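Long-range contact in acyl-coenzyme A oxidase 3 (Yarrowia lipolytica, PDB 5YS9), which uses FAD to oxidise acyl-CoA substrates to (2E)-enoyl-CoA, passing the electrons to oxygen to give hydrogen peroxide in peroxisomal fatty acid beta-oxidation: residues E61-P66 against G638-F643. Residues are numbered along the deposited sequence; the frame is centred on the assembly and turned at random.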
# COMPACT_ATOMS: atom_id res chain seq x y z
N GLU A 61 -7.13 -10.94 28.93
CA GLU A 61 -8.24 -11.85 28.69
C GLU A 61 -8.25 -12.40 27.28
O GLU A 61 -8.58 -13.55 27.06
CB GLU A 61 -9.57 -11.17 28.98
CG GLU A 61 -10.02 -11.29 30.42
CD GLU A 61 -11.03 -10.24 30.81
OE1 GLU A 61 -11.57 -9.58 29.93
OE2 GLU A 61 -11.27 -10.09 32.01
N LEU A 62 -7.93 -11.56 26.33
CA LEU A 62 -7.85 -11.97 24.94
C LEU A 62 -6.70 -12.88 24.61
O LEU A 62 -6.85 -13.91 23.98
CB LEU A 62 -7.75 -10.73 24.06
CG LEU A 62 -8.95 -9.79 23.96
CD1 LEU A 62 -8.53 -8.42 23.50
CD2 LEU A 62 -9.98 -10.35 23.02
N GLU A 63 -5.52 -12.50 25.07
CA GLU A 63 -4.30 -13.20 24.74
C GLU A 63 -4.21 -14.59 25.33
O GLU A 63 -3.64 -15.49 24.75
CB GLU A 63 -3.09 -12.34 25.03
CG GLU A 63 -2.55 -12.43 26.42
CD GLU A 63 -1.42 -11.47 26.63
OE1 GLU A 63 -0.29 -11.94 26.82
OE2 GLU A 63 -1.65 -10.26 26.58
N ARG A 64 -4.75 -14.72 26.52
CA ARG A 64 -4.78 -15.96 27.25
C ARG A 64 -5.74 -16.98 26.66
O ARG A 64 -5.62 -18.15 26.92
CB ARG A 64 -5.07 -15.71 28.71
CG ARG A 64 -3.88 -15.22 29.50
CD ARG A 64 -4.22 -15.07 30.96
NE ARG A 64 -3.08 -14.75 31.78
CZ ARG A 64 -3.15 -14.58 33.09
NH1 ARG A 64 -4.30 -14.70 33.70
NH2 ARG A 64 -2.07 -14.28 33.78
N ASP A 65 -6.71 -16.51 25.89
CA ASP A 65 -7.74 -17.39 25.38
C ASP A 65 -7.20 -18.32 24.30
O ASP A 65 -6.74 -17.89 23.26
CB ASP A 65 -8.87 -16.55 24.82
CG ASP A 65 -10.16 -17.29 24.75
OD1 ASP A 65 -10.15 -18.47 24.43
OD2 ASP A 65 -11.19 -16.68 25.02
N PRO A 66 -7.25 -19.62 24.54
CA PRO A 66 -6.63 -20.58 23.63
C PRO A 66 -7.26 -20.61 22.25
O PRO A 66 -6.54 -20.73 21.27
CB PRO A 66 -6.84 -21.91 24.35
CG PRO A 66 -7.00 -21.55 25.76
CD PRO A 66 -7.80 -20.29 25.72
N GLY A 638 2.35 -0.76 25.71
CA GLY A 638 2.05 -1.92 26.55
C GLY A 638 1.57 -3.17 25.81
O GLY A 638 0.71 -3.89 26.28
N LEU A 639 2.14 -3.41 24.65
CA LEU A 639 1.76 -4.55 23.84
C LEU A 639 2.61 -5.74 24.23
O LEU A 639 3.82 -5.65 24.22
CB LEU A 639 1.99 -4.23 22.35
CG LEU A 639 1.14 -3.08 21.77
CD1 LEU A 639 1.58 -2.75 20.36
CD2 LEU A 639 -0.35 -3.41 21.82
N SER A 640 1.98 -6.86 24.57
CA SER A 640 2.70 -8.11 24.77
C SER A 640 3.07 -8.70 23.41
O SER A 640 2.58 -8.26 22.34
CB SER A 640 1.85 -9.11 25.56
OG SER A 640 0.70 -9.48 24.82
N ASP A 641 3.94 -9.71 23.45
CA ASP A 641 4.41 -10.30 22.26
C ASP A 641 3.23 -10.93 21.48
O ASP A 641 3.25 -11.02 20.26
CB ASP A 641 5.46 -11.34 22.59
CG ASP A 641 6.80 -10.75 22.99
OD1 ASP A 641 7.03 -9.55 22.79
OD2 ASP A 641 7.66 -11.55 23.47
N TRP A 642 2.19 -11.33 22.19
CA TRP A 642 1.03 -11.91 21.53
C TRP A 642 0.36 -10.89 20.60
O TRP A 642 -0.04 -11.28 19.50
CB TRP A 642 0.07 -12.43 22.57
CG TRP A 642 -1.11 -13.25 22.08
CD1 TRP A 642 -1.17 -14.61 21.95
CD2 TRP A 642 -2.42 -12.75 21.71
NE1 TRP A 642 -2.40 -14.97 21.52
CE2 TRP A 642 -3.20 -13.85 21.37
CE3 TRP A 642 -2.99 -11.47 21.63
CZ2 TRP A 642 -4.53 -13.74 20.95
CZ3 TRP A 642 -4.34 -11.34 21.22
CH2 TRP A 642 -5.08 -12.48 20.90
N PHE A 643 0.27 -9.61 21.03
CA PHE A 643 -0.34 -8.50 20.21
C PHE A 643 0.56 -8.01 19.10
O PHE A 643 0.08 -7.56 18.03
CB PHE A 643 -0.79 -7.29 21.07
CG PHE A 643 -2.06 -7.52 21.80
CD1 PHE A 643 -3.27 -7.28 21.20
CD2 PHE A 643 -2.06 -8.05 23.07
CE1 PHE A 643 -4.48 -7.55 21.88
CE2 PHE A 643 -3.23 -8.31 23.76
CZ PHE A 643 -4.44 -8.06 23.16
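Where the N-terminal helical region of the acyl-CoA oxidase fold meets its C-terminal helical region, the C-terminal part of helix 49-63 packs on the start of the short helix 641-644 through a CH-pi contact. The Trp642 side chain leaves helix 641-644 with CG anti to the backbone N (chi1 -172°) and lays one face of its indole against the backbone of Leu62 and Glu63. Glu63 CA sits 3.5 Å from the centroid of the six-membered ring, only 10° off its normal, while Glu63 CB rests 3.4 Å from Trp642 CD2. Trp642 NE1 makes a weak hydrogen bond to Asn69 OD1. An alanine in place of Trp642 would remove the indole face against Glu63 CA and CB and the weak bond to Asn69, and would probably loosen the packing between the two helices. Glu63 CG lies between the backbone N and the carbonyl carbon (chi1 88°), and beyond it the extended chain brings the carboxylate to Ser640, the N-cap residue of helix 641-644, whose OG donates a 3.0 Å hydrogen bond to Glu63 OE2 from above the carboxylate plane. Phe643 turns one face to Trp642 CE3 and its edge to helix 49-63; at that edge, Phe643 CZ meets Leu62 CD1 at 4.1 Å.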